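PDB 4GRF: putative thiol-disulfide oxidoreductase from Bacteroides vulgatus, which probably works as a thiol-disulfide oxidoreductase, the chain here being its thioredoxin domain, which holds a CxxC disulfide and has glutathione bound. Local coordinates for residues I12-S23 against Y66-W77; G109-D117 against K125-V136. All coordinates share one frame; numbering follows the deposited sequence.

Interaction 1. Residues I12-S23 against Y66-W77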
loop_
_atom_site.group_PDB
_atom_site.type_symbol
_atom_site.label_atom_id
_atom_site.label_comp_id
_atom_site.label_asym_id
_atom_site.label_seq_id
_atom_site.Cartn_x
_atom_site.Cartn_y
_atom_site.Cartn_z
ATOM N N ILE A 12 10.711 0.026 -2.826
ATOM C CA ILE A 12 9.849 -1.112 -3.098
ATOM C C ILE A 12 9.625 -1.176 -4.610
ATOM O O ILE A 12 9.319 -0.147 -5.239
ATOM C CB ILE A 12 8.445 -0.975 -2.452
ATOM C CG1 ILE A 12 8.495 -0.677 -0.951
ATOM C CG2 ILE A 12 7.622 -2.247 -2.673
ATOM C CD1 ILE A 12 7.128 -0.335 -0.390
ATOM N N THR A 13 9.772 -2.369 -5.192
ATOM C CA THR A 13 9.381 -2.605 -6.565
ATOM C C THR A 13 8.673 -3.941 -6.626
ATOM O O THR A 13 9.096 -4.893 -5.970
ATOM C CB THR A 13 10.581 -2.660 -7.526
ATOM O OG1 THR A 13 11.416 -1.513 -7.326
ATOM C CG2 THR A 13 10.103 -2.659 -8.963
ATOM N N GLY A 14 7.588 -3.989 -7.379
ATOM C CA GLY A 14 6.896 -5.236 -7.675
ATOM C C GLY A 14 6.341 -5.168 -9.089
ATOM O O GLY A 14 6.481 -4.148 -9.779
ATOM N N ILE A 15 5.711 -6.266 -9.519
ATOM C CA ILE A 15 5.077 -6.345 -10.821
ATOM C C ILE A 15 3.571 -6.106 -10.698
ATOM O O ILE A 15 2.905 -6.708 -9.851
ATOM C CB ILE A 15 5.358 -7.719 -11.484
ATOM C CG1 ILE A 15 6.855 -8.048 -11.456
ATOM C CG2 ILE A 15 4.795 -7.757 -12.899
ATOM C CD1 ILE A 15 7.749 -7.028 -12.133
ATOM N N ASP A 16 3.032 -5.220 -11.546
ATOM C CA ASP A 16 1.650 -4.815 -11.452
ATOM C C ASP A 16 0.790 -5.715 -12.323
ATOM O O ASP A 16 1.302 -6.708 -12.877
ATOM C CB ASP A 16 1.484 -3.300 -11.747
ATOM C CG ASP A 16 1.591 -2.930 -13.242
ATOM O OD1 ASP A 16 1.789 -3.793 -14.113
ATOM O OD2 ASP A 16 1.450 -1.721 -13.555
ATOM N N LEU A 17 -0.496 -5.404 -12.412
ATOM C CA LEU A 17 -1.453 -6.265 -13.132
ATOM C C LEU A 17 -1.278 -6.158 -14.659
ATOM O O LEU A 17 -1.837 -6.947 -15.430
ATOM C CB LEU A 17 -2.885 -5.919 -12.746
ATOM C CG LEU A 17 -3.321 -6.320 -11.332
ATOM C CD1 LEU A 17 -4.691 -5.758 -11.020
ATOM C CD2 LEU A 17 -3.304 -7.830 -11.173
ATOM N N LYS A 18 -0.538 -5.154 -15.098
ATOM C CA LYS A 18 -0.220 -5.032 -16.529
ATOM C C LYS A 18 1.143 -5.635 -16.888
ATOM O O LYS A 18 1.621 -5.500 -18.015
ATOM C CB LYS A 18 -0.307 -3.563 -16.961
ATOM C CG LYS A 18 -1.746 -3.074 -16.962
ATOM C CD LYS A 18 -1.892 -1.652 -17.481
ATOM C CE LYS A 18 -3.363 -1.318 -17.687
ATOM N NZ LYS A 18 -3.619 0.143 -17.804
ATOM N N GLY A 19 1.755 -6.333 -15.941
ATOM C CA GLY A 19 3.006 -7.021 -16.185
ATOM C C GLY A 19 4.232 -6.139 -16.213
ATOM O O GLY A 19 5.273 -6.525 -16.754
ATOM N N ASN A 20 4.113 -4.956 -15.611
ATOM C CA ASN A 20 5.197 -3.985 -15.587
ATOM C C ASN A 20 5.741 -3.773 -14.172
ATOM O O ASN A 20 5.023 -3.929 -13.200
ATOM C CB ASN A 20 4.713 -2.680 -16.176
ATOM C CG ASN A 20 4.312 -2.830 -17.626
ATOM O OD1 ASN A 20 5.033 -3.438 -18.400
ATOM N ND2 ASN A 20 3.164 -2.305 -17.980
ATOM N N SER A 21 7.016 -3.428 -14.061
ATOM C CA SER A 21 7.597 -3.143 -12.769
ATOM C C SER A 21 7.170 -1.735 -12.371
ATOM O O SER A 21 7.273 -0.800 -13.164
ATOM C CB SER A 21 9.120 -3.215 -12.837
ATOM O OG SER A 21 9.541 -4.561 -12.814
ATOM N N VAL A 22 6.685 -1.595 -11.145
ATOM C CA VAL A 22 6.231 -0.315 -10.625
ATOM C C VAL A 22 6.774 -0.203 -9.206
ATOM O O VAL A 22 6.634 -1.137 -8.403
ATOM C CB VAL A 22 4.691 -0.220 -10.598
ATOM C CG1 VAL A 22 4.255 1.109 -9.992
ATOM C CG2 VAL A 22 4.126 -0.349 -12.008
ATOM N N SER A 23 7.438 0.917 -8.939
ATOM C CA SER A 23 8.125 1.166 -7.679
ATOM C C SER A 23 7.454 2.282 -6.886
ATOM O O SER A 23 6.793 3.124 -7.446
ATOM C CB SER A 23 9.547 1.633 -7.951
ATOM O OG SER A 23 9.516 2.928 -8.507
ATOM N N TYR A 66 -0.797 2.420 -3.202
ATOM C CA TYR A 66 0.159 1.460 -3.727
ATOM C C TYR A 66 0.053 0.192 -2.873
ATOM O O TYR A 66 0.464 0.151 -1.702
ATOM C CB TYR A 66 1.562 2.065 -3.662
ATOM C CG TYR A 66 2.725 1.239 -4.208
ATOM C CD1 TYR A 66 2.773 0.825 -5.531
ATOM C CD2 TYR A 66 3.824 0.968 -3.406
ATOM C CE1 TYR A 66 3.859 0.122 -6.024
ATOM C CE2 TYR A 66 4.907 0.263 -3.880
ATOM C CZ TYR A 66 4.934 -0.151 -5.189
ATOM O OH TYR A 66 6.025 -0.849 -5.652
ATOM N N GLY A 67 -0.574 -0.836 -3.437
ATOM C CA GLY A 67 -0.728 -2.089 -2.720
ATOM C C GLY A 67 0.420 -3.029 -3.022
ATOM O O GLY A 67 0.813 -3.199 -4.192
ATOM N N VAL A 68 0.967 -3.620 -1.958
ATOM C CA VAL A 68 2.153 -4.453 -2.030
ATOM C C VAL A 68 1.867 -5.800 -1.416
ATOM O O VAL A 68 1.695 -5.901 -0.203
ATOM C CB VAL A 68 3.336 -3.787 -1.304
ATOM C CG1 VAL A 68 4.588 -4.641 -1.425
ATOM C CG2 VAL A 68 3.565 -2.390 -1.843
ATOM N N SER A 69 1.760 -6.835 -2.260
ATOM C CA SER A 69 1.454 -8.181 -1.763
ATOM C C SER A 69 2.667 -9.067 -1.651
ATOM O O SER A 69 3.572 -9.028 -2.492
ATOM C CB SER A 69 0.417 -8.882 -2.645
ATOM O OG SER A 69 0.225 -10.233 -2.247
ATOM N N THR A 70 2.644 -9.878 -0.601
ATOM C CA THR A 70 3.638 -10.896 -0.349
ATOM C C THR A 70 3.126 -12.297 -0.718
ATOM O O THR A 70 3.723 -13.296 -0.354
ATOM C CB THR A 70 4.030 -10.914 1.135
ATOM O OG1 THR A 70 2.891 -11.223 1.934
ATOM C CG2 THR A 70 4.603 -9.580 1.573
ATOM N N ASP A 71 2.041 -12.370 -1.455
ATOM C CA ASP A 71 1.463 -13.665 -1.825
ATOM C C ASP A 71 2.479 -14.588 -2.510
ATOM O O ASP A 71 3.177 -14.183 -3.441
ATOM C CB ASP A 71 0.275 -13.453 -2.762
ATOM C CG ASP A 71 -1.024 -13.294 -2.010
ATOM O OD1 ASP A 71 -1.452 -14.282 -1.387
ATOM O OD2 ASP A 71 -1.604 -12.198 -2.064
ATOM N N ARG A 72 2.543 -15.844 -2.047
ATOM C CA ARG A 72 3.418 -16.835 -2.655
ATOM C C ARG A 72 2.871 -17.257 -4.016
ATOM O O ARG A 72 3.631 -17.590 -4.925
ATOM C CB ARG A 72 3.564 -18.065 -1.745
ATOM C CG ARG A 72 4.231 -17.778 -0.401
ATOM C CD ARG A 72 5.129 -18.928 0.049
ATOM N NE ARG A 72 4.875 -20.170 -0.682
ATOM C CZ ARG A 72 5.720 -20.710 -1.559
ATOM N NH1 ARG A 72 6.884 -20.126 -1.815
ATOM N NH2 ARG A 72 5.406 -21.839 -2.182
ATOM N N ARG A 73 1.565 -17.191 -4.169
ATOM C CA ARG A 73 0.973 -17.542 -5.433
ATOM C C ARG A 73 0.269 -16.397 -6.126
ATOM O O ARG A 73 -0.635 -15.809 -5.606
ATOM C CB ARG A 73 0.006 -18.690 -5.251
ATOM C CG ARG A 73 0.649 -19.893 -4.624
ATOM C CD ARG A 73 -0.158 -21.136 -4.882
ATOM N NE ARG A 73 -1.418 -21.122 -4.165
ATOM C CZ ARG A 73 -2.586 -21.427 -4.711
ATOM N NH1 ARG A 73 -2.650 -21.789 -5.987
ATOM N NH2 ARG A 73 -3.691 -21.386 -3.982
ATOM N N GLU A 74 0.682 -16.152 -7.347
ATOM C CA GLU A 74 0.117 -15.107 -8.158
ATOM C C GLU A 74 -1.391 -15.279 -8.326
ATOM O O GLU A 74 -2.147 -14.303 -8.300
ATOM C CB GLU A 74 0.819 -15.098 -9.514
ATOM C CG GLU A 74 0.446 -13.956 -10.426
ATOM C CD GLU A 74 1.287 -13.965 -11.687
ATOM O OE1 GLU A 74 0.706 -13.986 -12.791
ATOM O OE2 GLU A 74 2.531 -13.975 -11.562
ATOM N N GLU A 75 -1.852 -16.521 -8.453
ATOM C CA GLU A 75 -3.274 -16.783 -8.634
ATOM C C GLU A 75 -4.092 -16.293 -7.441
ATOM O O GLU A 75 -5.164 -15.736 -7.615
ATOM C CB GLU A 75 -3.521 -18.282 -8.860
ATOM C CG GLU A 75 -2.770 -19.198 -7.907
ATOM C CD GLU A 75 -2.818 -20.656 -8.337
ATOM O OE1 GLU A 75 -1.783 -21.171 -8.821
ATOM O OE2 GLU A 75 -3.890 -21.285 -8.198
ATOM N N ASP A 76 -3.574 -16.516 -6.229
ATOM C CA ASP A 76 -4.264 -16.104 -5.001
ATOM C C ASP A 76 -4.392 -14.581 -4.931
ATOM O O ASP A 76 -5.440 -14.043 -4.542
ATOM C CB ASP A 76 -3.528 -16.580 -3.740
ATOM C CG ASP A 76 -3.538 -18.085 -3.558
ATOM O OD1 ASP A 76 -4.396 -18.773 -4.142
ATOM O OD2 ASP A 76 -2.674 -18.567 -2.793
ATOM N N TRP A 77 -3.309 -13.903 -5.298
ATOM C CA TRP A 77 -3.257 -12.443 -5.357
ATOM C C TRP A 77 -4.299 -11.878 -6.328
ATOM O O TRP A 77 -5.090 -10.997 -5.974
ATOM C CB TRP A 77 -1.846 -12.046 -5.768
ATOM C CG TRP A 77 -1.598 -10.618 -6.026
ATOM C CD1 TRP A 77 -1.734 -9.585 -5.131
ATOM C CD2 TRP A 77 -1.120 -10.027 -7.252
ATOM N NE1 TRP A 77 -1.384 -8.403 -5.728
ATOM C CE2 TRP A 77 -0.996 -8.642 -7.023
ATOM C CE3 TRP A 77 -0.776 -10.534 -8.511
ATOM C CZ2 TRP A 77 -0.564 -7.756 -8.011
ATOM C CZ3 TRP A 77 -0.333 -9.645 -9.496
ATOM C CH2 TRP A 77 -0.241 -8.271 -9.235
#

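Interaction 2. Residues G109-D117 against K125-V136. With GSH (glutathione), chain H.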
loop_
_atom_site.group_PDB
_atom_site.type_symbol
_atom_site.label_atom_id
_atom_site.label_comp_id
_atom_site.label_asym_id
_atom_site.label_seq_id
_atom_site.Cartn_x
_atom_site.Cartn_y
_atom_site.Cartn_z
ATOM N N GLY A 109 3.574 -7.467 11.562
ATOM C CA GLY A 109 2.202 -7.963 11.423
ATOM C C GLY A 109 1.455 -7.272 10.305
ATOM O O GLY A 109 1.875 -6.220 9.829
ATOM N N PHE A 110 0.347 -7.878 9.889
ATOM C CA PHE A 110 -0.499 -7.356 8.804
ATOM C C PHE A 110 -1.926 -7.194 9.298
ATOM O O PHE A 110 -2.357 -7.925 10.184
ATOM C CB PHE A 110 -0.506 -8.316 7.623
ATOM C CG PHE A 110 0.838 -8.544 7.018
ATOM C CD1 PHE A 110 1.749 -9.379 7.638
ATOM C CD2 PHE A 110 1.195 -7.943 5.822
ATOM C CE1 PHE A 110 3.003 -9.598 7.084
ATOM C CE2 PHE A 110 2.438 -8.168 5.259
ATOM C CZ PHE A 110 3.345 -8.998 5.892
ATOM N N PRO A 111 -2.672 -6.231 8.734
ATOM C CA PRO A 111 -2.273 -5.299 7.703
ATOM C C PRO A 111 -1.192 -4.329 8.205
ATOM O O PRO A 111 -1.071 -4.100 9.400
ATOM C CB PRO A 111 -3.571 -4.523 7.418
ATOM C CG PRO A 111 -4.327 -4.571 8.695
ATOM C CD PRO A 111 -3.997 -5.903 9.298
ATOM N N HIS A 112 -0.415 -3.810 7.265
ATOM C CA HIS A 112 0.536 -2.764 7.529
ATOM C C HIS A 112 0.255 -1.648 6.520
ATOM O O HIS A 112 0.526 -1.790 5.307
ATOM C CB HIS A 112 1.959 -3.250 7.390
ATOM C CG HIS A 112 2.953 -2.282 7.906
ATOM N ND1 HIS A 112 3.086 -2.015 9.251
ATOM C CD2 HIS A 112 3.858 -1.504 7.275
ATOM C CE1 HIS A 112 4.028 -1.108 9.422
ATOM N NE2 HIS A 112 4.518 -0.787 8.239
ATOM N N ILE A 113 -0.363 -0.578 7.017
ATOM C CA ILE A 113 -0.776 0.513 6.139
ATOM C C ILE A 113 -0.193 1.833 6.638
ATOM O O ILE A 113 -0.454 2.259 7.772
ATOM C CB ILE A 113 -2.303 0.627 6.071
ATOM C CG1 ILE A 113 -2.919 -0.723 5.716
ATOM C CG2 ILE A 113 -2.698 1.686 5.055
ATOM C CD1 ILE A 113 -4.438 -0.719 5.683
ATOM N N ILE A 114 0.597 2.464 5.784
ATOM C CA ILE A 114 1.301 3.685 6.124
ATOM C C ILE A 114 1.019 4.763 5.072
ATOM O O ILE A 114 0.584 4.457 3.977
ATOM C CB ILE A 114 2.817 3.467 6.220
ATOM C CG1 ILE A 114 3.385 2.971 4.879
ATOM C CG2 ILE A 114 3.134 2.458 7.325
ATOM C CD1 ILE A 114 4.890 2.861 4.852
ATOM N N LEU A 115 1.281 6.019 5.422
ATOM C CA LEU A 115 1.121 7.142 4.513
ATOM C C LEU A 115 2.483 7.750 4.268
ATOM O O LEU A 115 3.201 8.086 5.223
ATOM C CB LEU A 115 0.187 8.223 5.071
ATOM C CG LEU A 115 -0.123 9.375 4.092
ATOM C CD1 LEU A 115 -0.742 8.881 2.785
ATOM C CD2 LEU A 115 -0.999 10.426 4.756
ATOM N N VAL A 116 2.846 7.816 2.994
ATOM C CA VAL A 116 4.104 8.408 2.539
ATOM C C VAL A 116 3.836 9.765 1.865
ATOM O O VAL A 116 2.913 9.904 1.073
ATOM C CB VAL A 116 4.815 7.444 1.574
ATOM C CG1 VAL A 116 6.100 8.061 1.033
ATOM C CG2 VAL A 116 5.090 6.114 2.273
ATOM N N ASP A 117 4.657 10.770 2.185
ATOM C CA ASP A 117 4.452 12.109 1.612
ATOM C C ASP A 117 5.101 12.237 0.223
ATOM O O ASP A 117 5.736 11.311 -0.275
ATOM C CB ASP A 117 4.864 13.207 2.626
ATOM C CG ASP A 117 6.376 13.375 2.772
ATOM O OD1 ASP A 117 7.131 12.790 1.980
ATOM O OD2 ASP A 117 6.809 14.124 3.691
ATOM N N LYS A 125 1.313 6.074 10.296
ATOM C CA LYS A 125 1.215 4.625 10.271
ATOM C C LYS A 125 0.030 4.128 11.118
ATOM O O LYS A 125 -0.727 4.928 11.707
ATOM C CB LYS A 125 2.526 4.009 10.764
ATOM C CG LYS A 125 3.046 4.618 12.055
ATOM C CD LYS A 125 4.305 3.906 12.535
ATOM C CE LYS A 125 4.812 4.516 13.831
ATOM N NZ LYS A 125 6.089 3.884 14.265
ATOM N N GLU A 126 -0.121 2.808 11.161
ATOM C CA GLU A 126 -1.217 2.162 11.897
ATOM C C GLU A 126 -2.585 2.687 11.492
ATOM O O GLU A 126 -3.450 2.931 12.340
ATOM C CB GLU A 126 -1.028 2.318 13.406
ATOM C CG GLU A 126 0.139 1.534 13.987
ATOM C CD GLU A 126 -0.083 0.027 13.941
ATOM O OE1 GLU A 126 -1.257 -0.416 13.949
ATOM O OE2 GLU A 126 0.919 -0.714 13.899
ATOM N N LEU A 127 -2.784 2.830 10.185
ATOM C CA LEU A 127 -4.006 3.384 9.636
ATOM C C LEU A 127 -5.051 2.288 9.400
ATOM O O LEU A 127 -4.773 1.308 8.728
ATOM C CB LEU A 127 -3.680 4.107 8.325
ATOM C CG LEU A 127 -2.664 5.233 8.523
ATOM C CD1 LEU A 127 -2.401 5.965 7.222
ATOM C CD2 LEU A 127 -3.157 6.221 9.559
ATOM N N ARG A 128 -6.249 2.481 9.947
ATOM C CA ARG A 128 -7.348 1.514 9.800
ATOM C C ARG A 128 -8.664 2.254 9.754
ATOM O O ARG A 128 -8.799 3.326 10.334
ATOM C CB ARG A 128 -7.405 0.584 11.000
ATOM C CG ARG A 128 -6.099 -0.087 11.311
ATOM C CD ARG A 128 -5.829 -1.252 10.380
ATOM N NE ARG A 128 -4.685 -1.979 10.916
ATOM C CZ ARG A 128 -3.420 -1.648 10.680
ATOM N NH1 ARG A 128 -3.122 -0.640 9.859
ATOM N NH2 ARG A 128 -2.450 -2.347 11.245
ATOM N N GLY A 129 -9.641 1.664 9.074
ATOM C CA GLY A 129 -11.016 2.154 9.120
ATOM C C GLY A 129 -11.151 3.619 8.794
ATOM O O GLY A 129 -10.493 4.130 7.893
ATOM N N ASP A 130 -12.012 4.298 9.543
ATOM C CA ASP A 130 -12.329 5.690 9.261
ATOM C C ASP A 130 -11.107 6.566 9.485
ATOM O O ASP A 130 -11.015 7.668 8.937
ATOM C CB ASP A 130 -13.483 6.178 10.143
ATOM C CG ASP A 130 -14.802 5.488 9.818
ATOM O OD1 ASP A 130 -15.129 5.348 8.617
ATOM O OD2 ASP A 130 -15.508 5.094 10.768
ATOM N N ASP A 131 -10.174 6.076 10.295
ATOM C CA ASP A 131 -9.005 6.857 10.640
ATOM C C ASP A 131 -8.103 6.976 9.428
ATOM O O ASP A 131 -7.366 7.944 9.255
ATOM C CB ASP A 131 -8.249 6.208 11.791
ATOM C CG ASP A 131 -7.192 7.113 12.352
ATOM O OD1 ASP A 131 -7.527 8.288 12.619
ATOM O OD2 ASP A 131 -6.036 6.666 12.507
ATOM N N LEU A 132 -8.187 5.978 8.572
ATOM C CA LEU A 132 -7.470 5.983 7.321
ATOM C C LEU A 132 -7.921 7.157 6.415
ATOM O O LEU A 132 -7.108 8.003 5.981
ATOM C CB LEU A 132 -7.702 4.616 6.712
ATOM C CG LEU A 132 -6.863 4.162 5.566
ATOM C CD1 LEU A 132 -6.811 2.649 5.588
ATOM C CD2 LEU A 132 -7.520 4.720 4.318
ATOM N N TYR A 133 -9.221 7.242 6.152
ATOM C CA TYR A 133 -9.786 8.359 5.413
ATOM C C TYR A 133 -9.442 9.702 6.073
ATOM O O TYR A 133 -8.973 10.641 5.416
ATOM C CB TYR A 133 -11.310 8.199 5.350
ATOM C CG TYR A 133 -11.982 9.242 4.510
ATOM C CD1 TYR A 133 -12.277 10.500 5.043
ATOM C CD2 TYR A 133 -12.320 8.991 3.193
ATOM C CE1 TYR A 133 -12.882 11.468 4.283
ATOM C CE2 TYR A 133 -12.936 9.956 2.421
ATOM C CZ TYR A 133 -13.216 11.184 2.971
ATOM O OH TYR A 133 -13.827 12.135 2.210
ATOM N N ASN A 134 -9.700 9.811 7.367
ATOM C CA ASN A 134 -9.492 11.090 8.058
ATOM C C ASN A 134 -8.032 11.522 8.037
ATOM O O ASN A 134 -7.745 12.708 7.881
ATOM C CB ASN A 134 -10.028 11.039 9.487
ATOM C CG ASN A 134 -11.509 10.716 9.529
ATOM O OD1 ASN A 134 -12.234 10.916 8.546
ATOM N ND2 ASN A 134 -11.959 10.187 10.650
ATOM N N THR A 135 -7.111 10.563 8.133
ATOM C CA THR A 135 -5.690 10.883 8.103
ATOM C C THR A 135 -5.263 11.359 6.726
ATOM O O THR A 135 -4.546 12.364 6.589
ATOM C CB THR A 135 -4.822 9.684 8.556
ATOM O OG1 THR A 135 -5.148 9.366 9.910
ATOM C CG2 THR A 135 -3.332 10.029 8.462
ATOM N N VAL A 136 -5.734 10.688 5.677
ATOM C CA VAL A 136 -5.392 11.125 4.346
ATOM C C VAL A 136 -5.973 12.509 4.088
ATOM O O VAL A 136 -5.315 13.363 3.509
ATOM C CB VAL A 136 -5.864 10.123 3.266
ATOM C CG1 VAL A 136 -5.711 10.708 1.877
ATOM C CG2 VAL A 136 -5.081 8.818 3.403
HETATM N N1 GSH H . 17.131 3.093 10.660
HETATM C CA1 GSH H . 16.513 2.073 11.550
HETATM C C1 GSH H . 17.534 1.404 12.430
HETATM O O11 GSH H . 17.304 1.315 13.657
HETATM O O12 GSH H . 18.578 0.954 11.903
HETATM C CB1 GSH H . 15.784 1.048 10.684
HETATM C CG1 GSH H . 15.437 -0.218 11.465
HETATM C CD1 GSH H . 14.129 -0.056 12.210
HETATM O OE1 GSH H . 13.438 0.949 12.110
HETATM N N2 GSH H . 13.760 -1.083 12.974
HETATM C CA2 GSH H . 12.498 -1.063 13.677
HETATM C C2 GSH H . 12.403 0.092 14.629
HETATM O O2 GSH H . 13.295 0.322 15.433
HETATM C CB2 GSH H . 12.287 -2.373 14.436
HETATM S SG2 GSH H . 12.544 -3.827 13.399
HETATM N N3 GSH H . 11.287 0.803 14.518
HETATM C CA3 GSH H . 10.951 1.931 15.363
HETATM C C3 GSH H . 9.483 2.286 15.206
HETATM O O31 GSH H . 9.041 3.263 15.840
HETATM O O32 GSH H . 8.759 1.598 14.445
#

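Interaction 1. Residues I12-S23 against Y66-W77
Tyr66 is the main bump of this contact: its ring stands up from strand 63-69 and its end fits a hollow walled by Ile12 and Val22. With CG anti to the backbone N (chi1 -178°) the ring reaches out toward the hairpin, and at its end OH donates to Val22 O at 2.8 Å. That carbonyl also takes Gly14 N, the hairpin's own bond, from the opposite face of its plane, so two donors grip this oxygen. Ile12 slides along one side of the ring, CG2 lying at its edge 3.9 Å from Tyr66 CE2; on the other side Val22 CG1 comes to 4.1 Å from Tyr66 CE1. Ile12 CG2 also rests against both methyls of Val68. A second bump is Trp77, whose CH2 corner meets the start of the turn, 3.6 Å from Ile15 O, while Leu17 CD2 leans obliquely on CH2 from 3.7 Å. Asp16 OD1, accepting from Asn20 N at 3.0 Å, ties that turn together. The arrangement is a two-stranded antiparallel beta hairpin with a type I turn, laid against the central sheet of a thioredoxin-like fold near the N-terminus, as in the TlpA-like and AhpC/TSA families.

Interaction 2. Residues G109-D117 against K125-V136
Pro111 CG sits over one face of the Arg128 guanidinium, 3.4 Å above its plane and offset toward the rim. The arginine side chain bends at chi2 (-78°), which folds the guanidinium back to the strand instead of out from the chain. There NH1 donates to Leu127 O at 2.8 Å; the oxygen lies in the guanidinium plane, although the donor stands well above the carbonyl plane. Glu126 adds charge attraction, its carboxylate lying well out of that plane. With an alanine here in place of Arg128, Pro111 CG would probably lose the guanidinium face it lies on, Leu127 O the NH1 donor and Glu126 the nearby positive charge. Beside this, Ile113 is directed toward the other segment, its CB close to Leu127 O and Arg128 NH1. Its side chain crosses that of Leu127 obliquely, CG2 facing CB, and that of Leu132 at about a right angle, CD1 to CD1 4.1 Å. Leu127 sends CD1 on to Leu115 CB, also at 4.1 Å, and Leu115 extends its methyls toward Thr135 and Val136 on the helix. The backbones are joined by one weak bond, Leu127 N to Ile113 O at 3.4 Å. Elsewhere on the strand Ile114 CG2 packs on Lys125 CB at 3.8 Å. From there the lysine runs extended to NZ, which is hydrogen-bonded to Leu3 O and lies 3.4 Å from O31 of glutathione. Strand 112-116 and helix 129-136 run nearly parallel, 9° apart, with axes 10.2 Å from each other. Pro111, preceded by a cis peptide bond and touching the CxxC motif (Cys41, Cys44), is the cis-proline of the thioredoxin fold, and the C-terminal helix packed along strand 112-116 belongs to the same fold.

The two contacts lie on opposite sides of the chain's centre, their own centres 20 Å apart and their nearest atoms about 5 Å apart without touching. Along the chain they come in series, interaction 1 closing before interaction 2 opens. Both use the same mixed five-stranded sheet: interaction 1 through strand 63-69, interaction 2 through strand 112-116, with strand 31-37 between them. The N-terminal hairpin is thus laid on the sheet in one place and the C-terminal helix 129-140 in another. In interaction 1 the Ile12 side chain is about 14 Å from glutathione; interaction 2 holds Lys125 of the glutathione pocket and Pro111 beside the CxxC motif, consistent with a place next to the redox site.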